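Local coordinates for protein nicotinamide-nucleotide adenylyltransferase NadR family / Ribosylnicotinamide kinase (Lactococcus lactis subsp. cremoris, PDB 6GYE) that binds nicotinamide riboside and probably phosphorylates it, and probably also adenylylates the resulting mononucleotide to make NAD+, at residues L46-D54 / L63-F74; T195-S203 / T357-A365. All coordinates share one frame; numbering follows the deposited sequence. Where two conformers were deposited one is given.

Contact 1: residues L46-D54 / L63-F74. With SO4 (sulfate ion), chain D.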
loop_
_atom_site.group_PDB
_atom_site.type_symbol
_atom_site.label_atom_id
_atom_site.label_comp_id
_atom_site.label_asym_id
_atom_site.label_seq_id
_atom_site.Cartn_x
_atom_site.Cartn_y
_atom_site.Cartn_z
ATOM N N LEU A 46 9.256 -7.804 -19.691
ATOM C CA LEU A 46 9.529 -7.902 -18.263
ATOM C C LEU A 46 8.928 -9.188 -17.731
ATOM O O LEU A 46 7.745 -9.454 -17.954
ATOM C CB LEU A 46 8.958 -6.722 -17.484
ATOM C CG LEU A 46 9.444 -5.324 -17.843
ATOM C CD1 LEU A 46 8.863 -4.288 -16.861
ATOM C CD2 LEU A 46 10.971 -5.283 -17.898
ATOM N N VAL A 47 9.738 -10.002 -17.060
ATOM C CA VAL A 47 9.235 -11.252 -16.505
ATOM C C VAL A 47 9.171 -11.125 -14.990
ATOM O O VAL A 47 10.198 -10.958 -14.327
ATOM C CB VAL A 47 10.070 -12.457 -16.944
ATOM C CG1 VAL A 47 9.557 -13.710 -16.267
ATOM C CG2 VAL A 47 9.965 -12.624 -18.448
ATOM N N VAL A 48 7.954 -11.158 -14.452
ATOM C CA VAL A 48 7.718 -11.192 -13.014
ATOM C C VAL A 48 7.634 -12.650 -12.621
ATOM O O VAL A 48 6.710 -13.351 -13.053
ATOM C CB VAL A 48 6.409 -10.484 -12.634
ATOM C CG1 VAL A 48 6.383 -10.215 -11.141
ATOM C CG2 VAL A 48 6.193 -9.238 -13.447
ATOM N N SER A 49 8.577 -13.114 -11.808
ATOM C CA SER A 49 8.539 -14.498 -11.362
ATOM C C SER A 49 8.066 -14.568 -9.914
ATOM O O SER A 49 8.180 -13.600 -9.153
ATOM C CB SER A 49 9.908 -15.164 -11.528
ATOM O OG SER A 49 10.891 -14.453 -10.812
ATOM N N GLY A 50 7.494 -15.713 -9.556
ATOM C CA GLY A 50 6.977 -15.893 -8.210
ATOM C C GLY A 50 6.369 -17.269 -8.034
ATOM O O GLY A 50 6.207 -18.038 -8.990
ATOM N N TYR A 51 6.027 -17.563 -6.781
ATOM C CA TYR A 51 5.374 -18.814 -6.414
ATOM C C TYR A 51 4.645 -18.588 -5.099
ATOM O O TYR A 51 4.940 -17.639 -4.369
ATOM C CB TYR A 51 6.382 -19.976 -6.296
ATOM C CG TYR A 51 7.566 -19.680 -5.392
ATOM C CD1 TYR A 51 8.721 -19.072 -5.894
ATOM C CD2 TYR A 51 7.532 -20.000 -4.039
ATOM C CE1 TYR A 51 9.806 -18.790 -5.069
ATOM C CE2 TYR A 51 8.617 -19.727 -3.210
ATOM C CZ TYR A 51 9.745 -19.119 -3.728
ATOM O OH TYR A 51 10.812 -18.846 -2.899
ATOM N N ASP A 52 3.693 -19.472 -4.801
ATOM C CA ASP A 52 2.918 -19.342 -3.572
ATOM C C ASP A 52 3.838 -19.224 -2.359
ATOM O O ASP A 52 4.812 -19.968 -2.229
ATOM C CB ASP A 52 1.980 -20.540 -3.414
ATOM C CG ASP A 52 0.830 -20.530 -4.413
ATOM O OD1 ASP A 52 0.626 -19.507 -5.098
ATOM O OD2 ASP A 52 0.129 -21.561 -4.518
ATOM N N ASN A 53 3.550 -18.245 -1.500
ATOM C CA ASN A 53 4.261 -18.051 -0.231
ATOM C C ASN A 53 5.735 -17.702 -0.420
ATOM O O ASN A 53 6.559 -18.015 0.442
ATOM C CB ASN A 53 4.117 -19.265 0.691
ATOM C CG ASN A 53 2.686 -19.471 1.171
ATOM O OD1 ASN A 53 1.759 -18.796 0.717
ATOM N ND2 ASN A 53 2.500 -20.403 2.098
ATOM N N ASP A 54 6.084 -17.047 -1.532
ATOM C CA ASP A 54 7.445 -16.563 -1.746
ATOM C C ASP A 54 7.695 -15.300 -0.913
ATOM O O ASP A 54 6.844 -14.856 -0.133
ATOM C CB ASP A 54 7.700 -16.333 -3.237
ATOM C CG ASP A 54 6.778 -15.261 -3.858
ATOM O OD1 ASP A 54 6.067 -14.527 -3.125
ATOM O OD2 ASP A 54 6.767 -15.161 -5.103
ATOM N N LEU A 63 2.398 -12.845 -6.206
ATOM C CA LEU A 63 2.759 -12.724 -7.619
ATOM C C LEU A 63 1.667 -12.027 -8.440
ATOM O O LEU A 63 1.956 -11.142 -9.256
ATOM C CB LEU A 63 3.051 -14.109 -8.176
ATOM C CG LEU A 63 3.399 -14.245 -9.651
ATOM C CD1 LEU A 63 4.556 -13.337 -9.999
ATOM C CD2 LEU A 63 3.749 -15.693 -9.969
ATOM N N GLU A 64 0.404 -12.421 -8.244
ATOM C CA GLU A 64 -0.680 -11.814 -9.016
ATOM C C GLU A 64 -0.726 -10.300 -8.810
ATOM O O GLU A 64 -0.921 -9.543 -9.770
ATOM C CB GLU A 64 -2.018 -12.459 -8.648
ATOM C CG GLU A 64 -3.262 -11.794 -9.239
ATOM C CD GLU A 64 -3.493 -12.125 -10.712
ATOM O OE1 GLU A 64 -2.852 -13.064 -11.219
ATOM O OE2 GLU A 64 -4.339 -11.464 -11.360
ATOM N N LYS A 65 -0.505 -9.839 -7.574
ATOM C CA LYS A 65 -0.581 -8.407 -7.307
ATOM C C LYS A 65 0.620 -7.660 -7.879
ATOM O O LYS A 65 0.465 -6.566 -8.437
ATOM C CB LYS A 65 -0.713 -8.147 -5.805
ATOM C CG LYS A 65 -0.721 -6.656 -5.477
ATOM C CD LYS A 65 -0.800 -6.383 -3.990
ATOM C CE LYS A 65 -2.141 -6.782 -3.418
ATOM N NZ LYS A 65 -2.157 -6.588 -1.938
ATOM N N ARG A 66 1.826 -8.225 -7.746
ATOM C CA ARG A 66 3.002 -7.597 -8.350
ATOM C C ARG A 66 2.861 -7.513 -9.859
ATOM O O ARG A 66 3.262 -6.523 -10.476
ATOM C CB ARG A 66 4.274 -8.370 -8.002
ATOM C CG ARG A 66 4.453 -8.653 -6.541
ATOM C CD ARG A 66 5.854 -9.161 -6.264
ATOM N NE ARG A 66 5.748 -10.403 -5.528
ATOM C CZ ARG A 66 6.113 -11.589 -5.975
ATOM N NH1 ARG A 66 6.679 -11.723 -7.163
ATOM N NH2 ARG A 66 5.930 -12.637 -5.206
ATOM N N PHE A 67 2.325 -8.563 -10.473
ATOM C CA PHE A 67 2.090 -8.526 -11.912
ATOM C C PHE A 67 1.148 -7.383 -12.273
ATOM O O PHE A 67 1.451 -6.585 -13.166
ATOM C CB PHE A 67 1.543 -9.871 -12.377
ATOM C CG PHE A 67 0.954 -9.862 -13.750
ATOM C CD1 PHE A 67 1.769 -9.898 -14.872
ATOM C CD2 PHE A 67 -0.427 -9.839 -13.924
ATOM C CE1 PHE A 67 1.213 -9.912 -16.151
ATOM C CE2 PHE A 67 -0.988 -9.849 -15.199
ATOM C CZ PHE A 67 -0.165 -9.888 -16.312
ATOM N N ARG A 68 0.009 -7.266 -11.568
ATOM C CA ARG A 68 -0.935 -6.174 -11.871
ATOM C C ARG A 68 -0.291 -4.814 -11.630
ATOM O O ARG A 68 -0.406 -3.915 -12.466
ATOM C CB ARG A 68 -2.215 -6.292 -11.041
ATOM C CG ARG A 68 -3.171 -7.402 -11.476
ATOM C CD ARG A 68 -3.554 -7.264 -12.943
ATOM N NE ARG A 68 -4.658 -8.139 -13.344
ATOM C CZ ARG A 68 -5.951 -7.826 -13.248
ATOM N NH1 ARG A 68 -6.338 -6.641 -12.752
ATOM N NH2 ARG A 68 -6.865 -8.708 -13.652
ATOM N N TYR A 69 0.456 -4.671 -10.531
ATOM C CA TYR A 69 1.110 -3.396 -10.255
ATOM C C TYR A 69 2.106 -3.025 -11.354
ATOM O O TYR A 69 2.220 -1.850 -11.732
ATOM C CB TYR A 69 1.806 -3.453 -8.900
ATOM C CG TYR A 69 0.870 -3.365 -7.727
ATOM C CD1 TYR A 69 -0.506 -3.336 -7.912
ATOM C CD2 TYR A 69 1.367 -3.260 -6.426
ATOM C CE1 TYR A 69 -1.369 -3.235 -6.836
ATOM C CE2 TYR A 69 0.504 -3.156 -5.331
ATOM C CZ TYR A 69 -0.860 -3.137 -5.548
ATOM O OH TYR A 69 -1.719 -3.037 -4.470
ATOM N N LEU A 70 2.866 -4.005 -11.849
ATOM C CA LEU A 70 3.808 -3.743 -12.935
ATOM C C LEU A 70 3.088 -3.321 -14.207
ATOM O O LEU A 70 3.535 -2.405 -14.910
ATOM C CB LEU A 70 4.672 -4.983 -13.207
ATOM C CG LEU A 70 6.035 -5.179 -12.520
ATOM C CD1 LEU A 70 7.122 -4.355 -13.184
ATOM C CD2 LEU A 70 5.966 -4.843 -11.055
ATOM N N ARG A 71 1.980 -3.994 -14.534
ATOM C CA ARG A 71 1.231 -3.612 -15.722
ATOM C C ARG A 71 0.808 -2.159 -15.636
ATOM O O ARG A 71 0.928 -1.409 -16.610
ATOM C CB ARG A 71 0.009 -4.516 -15.905
ATOM C CG ARG A 71 0.304 -5.847 -16.566
ATOM C CD ARG A 71 0.618 -5.692 -18.043
ATOM N NE ARG A 71 0.718 -6.998 -18.698
ATOM C CZ ARG A 71 -0.328 -7.697 -19.135
ATOM N NH1 ARG A 71 -1.557 -7.222 -19.010
ATOM N NH2 ARG A 71 -0.149 -8.871 -19.715
ATOM N N GLU A 72 0.344 -1.737 -14.461
ATOM C CA GLU A 72 -0.041 -0.346 -14.286
ATOM C C GLU A 72 1.181 0.560 -14.372
ATOM O O GLU A 72 1.127 1.633 -14.987
ATOM C CB GLU A 72 -0.775 -0.170 -12.955
ATOM C CG GLU A 72 -1.364 1.211 -12.773
ATOM C CD GLU A 72 -2.017 1.439 -11.403
ATOM O OE1 GLU A 72 -2.428 0.466 -10.713
ATOM O OE2 GLU A 72 -2.096 2.621 -11.010
ATOM N N ALA A 73 2.293 0.130 -13.773
ATOM C CA ALA A 73 3.493 0.957 -13.736
ATOM C C ALA A 73 4.016 1.233 -15.128
ATOM O O ALA A 73 4.539 2.319 -15.381
ATOM C CB ALA A 73 4.579 0.288 -12.893
ATOM N N PHE A 74 3.870 0.281 -16.045
ATOM C CA PHE A 74 4.318 0.442 -17.421
ATOM C C PHE A 74 3.132 0.552 -18.392
ATOM O O PHE A 74 3.176 0.053 -19.519
ATOM C CB PHE A 74 5.283 -0.693 -17.779
ATOM C CG PHE A 74 6.593 -0.641 -16.990
ATOM C CD1 PHE A 74 7.624 0.214 -17.380
ATOM C CD2 PHE A 74 6.762 -1.391 -15.832
ATOM C CE1 PHE A 74 8.818 0.298 -16.657
ATOM C CE2 PHE A 74 7.943 -1.317 -15.092
ATOM C CZ PHE A 74 8.986 -0.469 -15.508
HETATM S S SO4 D . -1.933 -3.060 -1.087
HETATM O O1 SO4 D . -1.076 -2.520 -2.127
HETATM O O2 SO4 D . -3.329 -2.873 -1.487
HETATM O O3 SO4 D . -1.695 -4.484 -0.905
HETATM O O4 SO4 D . -1.657 -2.387 0.182
#
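Arg66 reaches from helix 63-73 to the end of strand 46-50 and the turn beyond it, presenting the edge of its guanidinium to two acceptors. NH1 donates one hydrogen to Ser49 O at 3.1 Å, the oxygen lying almost in the guanidinium plane, and is also hydrogen-bonded to Thr22 O. NH2 forms a salt bridge with Asp54 OD2 at 2.7 Å, on the syn side of a carboxylate whose plane is turned 39° from that of the guanidinium. With NE held by Leu61 O, each nitrogen of the group has an acceptor, which fixes its rotation. Asp54 OD2 is gripped a second time by Tyr51 N, from the other face of the carboxylate, while OD1 caps the backbone N of Ala57. A short acid suits this N-cap: its CG stands between backbone N and carbonyl carbon (chi1 62°), and CB lies over the Tyr51 ring.

Apolar side chains fill the rest. Val48 and Leu63 lie alongside one another, pointing opposite ways, with Val48 CG1 3.8 Å from Leu63 CD1, and Leu63 CD2 rests on Gly50 O at 3.5 Å; the glycine, without a side chain, lets Leu63 and Arg66 come close. Farther along, Leu46 CD1 sits over one face of the Phe74 ring in a CH-pi contact, 3.9 Å from its centroid. The helix runs nearly antiparallel to the strand, at 164°, as in the beta-alpha-beta crossover to neighbouring strand 80-86 of a parallel, Rossmann-like nucleotidyltransferase sheet.

Contact 2: residues T195-S203 / T357-A365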
loop_
_atom_site.group_PDB
_atom_site.type_symbol
_atom_site.label_atom_id
_atom_site.label_comp_id
_atom_site.label_asym_id
_atom_site.label_seq_id
_atom_site.Cartn_x
_atom_site.Cartn_y
_atom_site.Cartn_z
ATOM N N THR A 195 -7.671 20.013 15.082
ATOM C CA THR A 195 -6.463 20.771 15.369
ATOM C C THR A 195 -5.272 19.833 15.581
ATOM O O THR A 195 -4.172 20.101 15.085
ATOM C CB THR A 195 -6.698 21.671 16.584
ATOM O OG1 THR A 195 -7.677 22.644 16.239
ATOM C CG2 THR A 195 -5.450 22.420 16.969
ATOM N N LEU A 196 -5.481 18.701 16.271
ATOM C CA LEU A 196 -4.374 17.778 16.520
ATOM C C LEU A 196 -3.852 17.160 15.225
ATOM O O LEU A 196 -2.638 17.147 14.976
ATOM C CB LEU A 196 -4.808 16.681 17.496
ATOM C CG LEU A 196 -3.695 15.691 17.863
ATOM C CD1 LEU A 196 -2.569 16.409 18.570
ATOM C CD2 LEU A 196 -4.209 14.537 18.704
ATOM N N VAL A 197 -4.765 16.636 14.398
ATOM C CA VAL A 197 -4.419 16.000 13.123
ATOM C C VAL A 197 -3.570 16.930 12.263
ATOM O O VAL A 197 -2.517 16.541 11.743
ATOM C CB VAL A 197 -5.704 15.593 12.372
ATOM C CG1 VAL A 197 -5.390 15.219 10.921
ATOM C CG2 VAL A 197 -6.415 14.451 13.081
ATOM N N ARG A 198 -4.021 18.177 12.100
ATOM C CA ARG A 198 -3.316 19.107 11.226
ATOM C C ARG A 198 -1.947 19.466 11.778
ATOM O O ARG A 198 -0.975 19.549 11.016
ATOM C CB ARG A 198 -4.147 20.369 11.016
ATOM C CG ARG A 198 -5.487 20.088 10.364
ATOM C CD ARG A 198 -6.311 21.356 10.205
ATOM N NE ARG A 198 -7.486 21.109 9.378
ATOM C CZ ARG A 198 -8.462 21.984 9.189
ATOM N NH1 ARG A 198 -8.415 23.172 9.773
ATOM N NH2 ARG A 198 -9.485 21.662 8.418
ATOM N N ARG A 199 -1.842 19.666 13.098
ATOM C CA ARG A 199 -0.540 19.981 13.676
ATOM C C ARG A 199 0.400 18.781 13.581
ATOM O O ARG A 199 1.575 18.937 13.220
ATOM C CB ARG A 199 -0.698 20.458 15.115
ATOM C CG ARG A 199 -1.547 21.703 15.172
ATOM C CD ARG A 199 -0.935 22.837 15.905
ATOM N NE ARG A 199 -1.374 22.958 17.286
ATOM C CZ ARG A 199 -1.965 24.040 17.784
ATOM N NH1 ARG A 199 -2.192 25.097 17.006
ATOM N NH2 ARG A 199 -2.303 24.070 19.064
ATOM N N LEU A 200 -0.093 17.570 13.871
ATOM C CA LEU A 200 0.777 16.399 13.742
ATOM C C LEU A 200 1.281 16.250 12.309
ATOM O O LEU A 200 2.487 16.133 12.079
ATOM C CB LEU A 200 0.056 15.127 14.195
ATOM C CG LEU A 200 -0.283 14.990 15.683
ATOM C CD1 LEU A 200 -1.167 13.775 15.902
ATOM C CD2 LEU A 200 0.977 14.900 16.548
ATOM N N ALA A 201 0.366 16.285 11.329
ATOM C CA ALA A 201 0.742 16.121 9.920
ATOM C C ALA A 201 1.668 17.238 9.456
ATOM O O ALA A 201 2.710 16.986 8.833
ATOM C CB ALA A 201 -0.509 16.081 9.029
ATOM N N ARG A 202 1.303 18.486 9.745
ATOM C CA ARG A 202 2.139 19.579 9.267
ATOM C C ARG A 202 3.517 19.539 9.917
ATOM O O ARG A 202 4.492 19.999 9.318
ATOM C CB ARG A 202 1.429 20.922 9.478
ATOM C CG ARG A 202 0.322 21.152 8.424
ATOM C CD ARG A 202 -0.693 22.205 8.825
ATOM N NE ARG A 202 -1.638 22.456 7.741
ATOM C CZ ARG A 202 -2.813 23.062 7.875
ATOM N NH1 ARG A 202 -3.240 23.497 9.062
ATOM N NH2 ARG A 202 -3.566 23.237 6.803
ATOM N N SER A 203 3.636 18.941 11.109
ATOM C CA SER A 203 4.946 18.874 11.761
ATOM C C SER A 203 5.959 18.120 10.912
ATOM O O SER A 203 7.161 18.383 11.006
ATOM C CB SER A 203 4.835 18.199 13.128
ATOM O OG SER A 203 3.994 18.938 13.996
ATOM N N THR A 357 1.993 18.445 27.007
ATOM C CA THR A 357 0.711 18.685 26.379
ATOM C C THR A 357 0.287 17.438 25.614
ATOM O O THR A 357 1.086 16.529 25.361
ATOM C CB THR A 357 0.763 19.861 25.377
ATOM O OG1 THR A 357 1.504 19.462 24.211
ATOM C CG2 THR A 357 1.410 21.122 25.985
ATOM N N ARG A 358 -0.992 17.424 25.236
ATOM C CA ARG A 358 -1.517 16.395 24.351
ATOM C C ARG A 358 -0.665 16.268 23.094
ATOM O O ARG A 358 -0.331 15.155 22.662
ATOM C CB ARG A 358 -2.966 16.740 23.993
ATOM C CG ARG A 358 -3.875 15.553 23.730
ATOM C CD ARG A 358 -5.272 15.735 24.363
ATOM N NE ARG A 358 -5.231 15.855 25.823
ATOM C CZ ARG A 358 -6.254 15.575 26.629
ATOM N NH1 ARG A 358 -7.404 15.141 26.126
ATOM N NH2 ARG A 358 -6.122 15.722 27.942
ATOM N N TYR A 359 -0.290 17.407 22.502
ATOM C CA TYR A 359 0.497 17.392 21.272
ATOM C C TYR A 359 1.879 16.768 21.496
ATOM O O TYR A 359 2.350 15.971 20.668
ATOM C CB TYR A 359 0.617 18.811 20.700
ATOM C CG TYR A 359 1.568 18.854 19.536
ATOM C CD1 TYR A 359 1.149 18.538 18.251
ATOM C CD2 TYR A 359 2.908 19.157 19.737
ATOM C CE1 TYR A 359 2.043 18.542 17.191
ATOM C CE2 TYR A 359 3.799 19.146 18.714
ATOM C CZ TYR A 359 3.376 18.844 17.442
ATOM O OH TYR A 359 4.310 18.862 16.439
ATOM N N HIS A 360 2.552 17.125 22.601
ATOM C CA HIS A 360 3.832 16.489 22.911
ATOM C C HIS A 360 3.689 14.979 22.987
ATOM O O HIS A 360 4.501 14.237 22.414
ATOM C CB HIS A 360 4.406 17.016 24.228
ATOM C CG HIS A 360 4.966 18.392 24.130
ATOM N ND1 HIS A 360 4.178 19.501 23.897
ATOM C CD2 HIS A 360 6.237 18.848 24.238
ATOM C CE1 HIS A 360 4.941 20.581 23.857
ATOM N NE2 HIS A 360 6.193 20.213 24.066
ATOM N N HIS A 361 2.645 14.506 23.678
ATOM C CA HIS A 361 2.433 13.066 23.806
ATOM C C HIS A 361 2.261 12.411 22.441
ATOM O O HIS A 361 2.892 11.392 22.145
ATOM C CB HIS A 361 1.211 12.796 24.684
ATOM C CG HIS A 361 1.072 11.363 25.104
ATOM N ND1 HIS A 361 0.143 10.943 26.036
ATOM C CD2 HIS A 361 1.764 10.256 24.738
ATOM C CE1 HIS A 361 0.261 9.640 26.214
ATOM N NE2 HIS A 361 1.240 9.198 25.443
ATOM N N ALA A 362 1.412 12.995 21.591
ATOM C CA ALA A 362 1.091 12.387 20.304
ATOM C C ALA A 362 2.290 12.387 19.358
ATOM O O ALA A 362 2.531 11.395 18.663
ATOM C CB ALA A 362 -0.095 13.117 19.662
ATOM N N ILE A 363 3.018 13.504 19.270
ATOM C CA ILE A 363 4.130 13.555 18.322
ATOM C C ILE A 363 5.237 12.600 18.767
ATOM O O ILE A 363 5.922 12.001 17.932
ATOM C CB ILE A 363 4.626 15.009 18.133
ATOM C CG1 ILE A 363 5.437 15.131 16.850
ATOM C CG2 ILE A 363 5.459 15.519 19.354
ATOM C CD1 ILE A 363 4.619 14.956 15.568
ATOM N N ASP A 364 5.393 12.396 20.076
ATOM C CA ASP A 364 6.306 11.362 20.556
ATOM C C ASP A 364 5.804 9.969 20.192
ATOM O O ASP A 364 6.596 9.094 19.812
ATOM C CB ASP A 364 6.504 11.491 22.067
ATOM C CG ASP A 364 7.684 10.669 22.577
ATOM O OD1 ASP A 364 8.779 10.761 21.972
ATOM O OD2 ASP A 364 7.524 9.955 23.599
ATOM N N ALA A 365 4.494 9.735 20.304
ATOM C CA ALA A 365 3.963 8.443 19.894
ATOM C C ALA A 365 4.178 8.239 18.403
ATOM O O ALA A 365 4.533 7.138 17.969
ATOM C CB ALA A 365 2.485 8.316 20.266
#
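Tyr359 turns its ring away from its own backbone N (chi1 173°), which carries it across to helix 195-203, and Ser203 answers with OG anti to its own carbonyl carbon (chi1 -62°). The two hydroxyls meet at the ring's edge, where Tyr359 OH is placed to donate to Ser203 OG at 2.5 Å. Ser203 OG also lies 2.5 Å from Arg199 O, which accepts Ser203 N from the opposite face of its carbonyl plane. The small serine hydroxyl thus sits between Tyr359 OH and Arg199 O, with both distances so short that their detail is doubtful.

The Tyr359 ring is a knob among Leu196, Arg199, Leu200 and Ser203. Arg199 contributes the aliphatic start of its chain, CB lying 3.9 Å from Tyr359 CE1. Deeper in, Leu200 points one methyl at several partners: CD2 is 3.7 Å from Ala362 CB and 3.8 Å from Ile363 CD1. Alanine lets the leucine approach the helix closely, and beta-branched Ile363 lays CB over one face of the Tyr359 ring, toward its rim. Leu196 CD1 closes the other end against Ala362 CB at 4.3 Å.

Beneath the pair, Leu298 of strand 296-300 touches both Leu200 and Ala362. The helices cross at -49° with their axes 10.4 Å apart, two neighbours packed on one face of the parallel sheet in a P-loop NTPase fold, the first of them following a probable Walker A loop.

Contact 1 closes before contact 2 opens, and the two lie on opposite sides of the chain's centre, with centres 38 Å apart and nearest atoms about 23 Å apart. They share no strand or helix. Contact 1 belongs to the five-stranded parallel sheet of the N-terminal half, whereas contact 2 covers the four-stranded parallel sheet of the P-loop half. Contact 1 joins neighbours in sequence; contact 2 brings helix 358-370, near the C-terminus, back onto helix 193-203. The nicotinamide riboside pocket, which includes Tyr240 and Asp291, draws mainly on the P-loop half, consistent with two separately folded units for the adenylyltransferase and kinase steps.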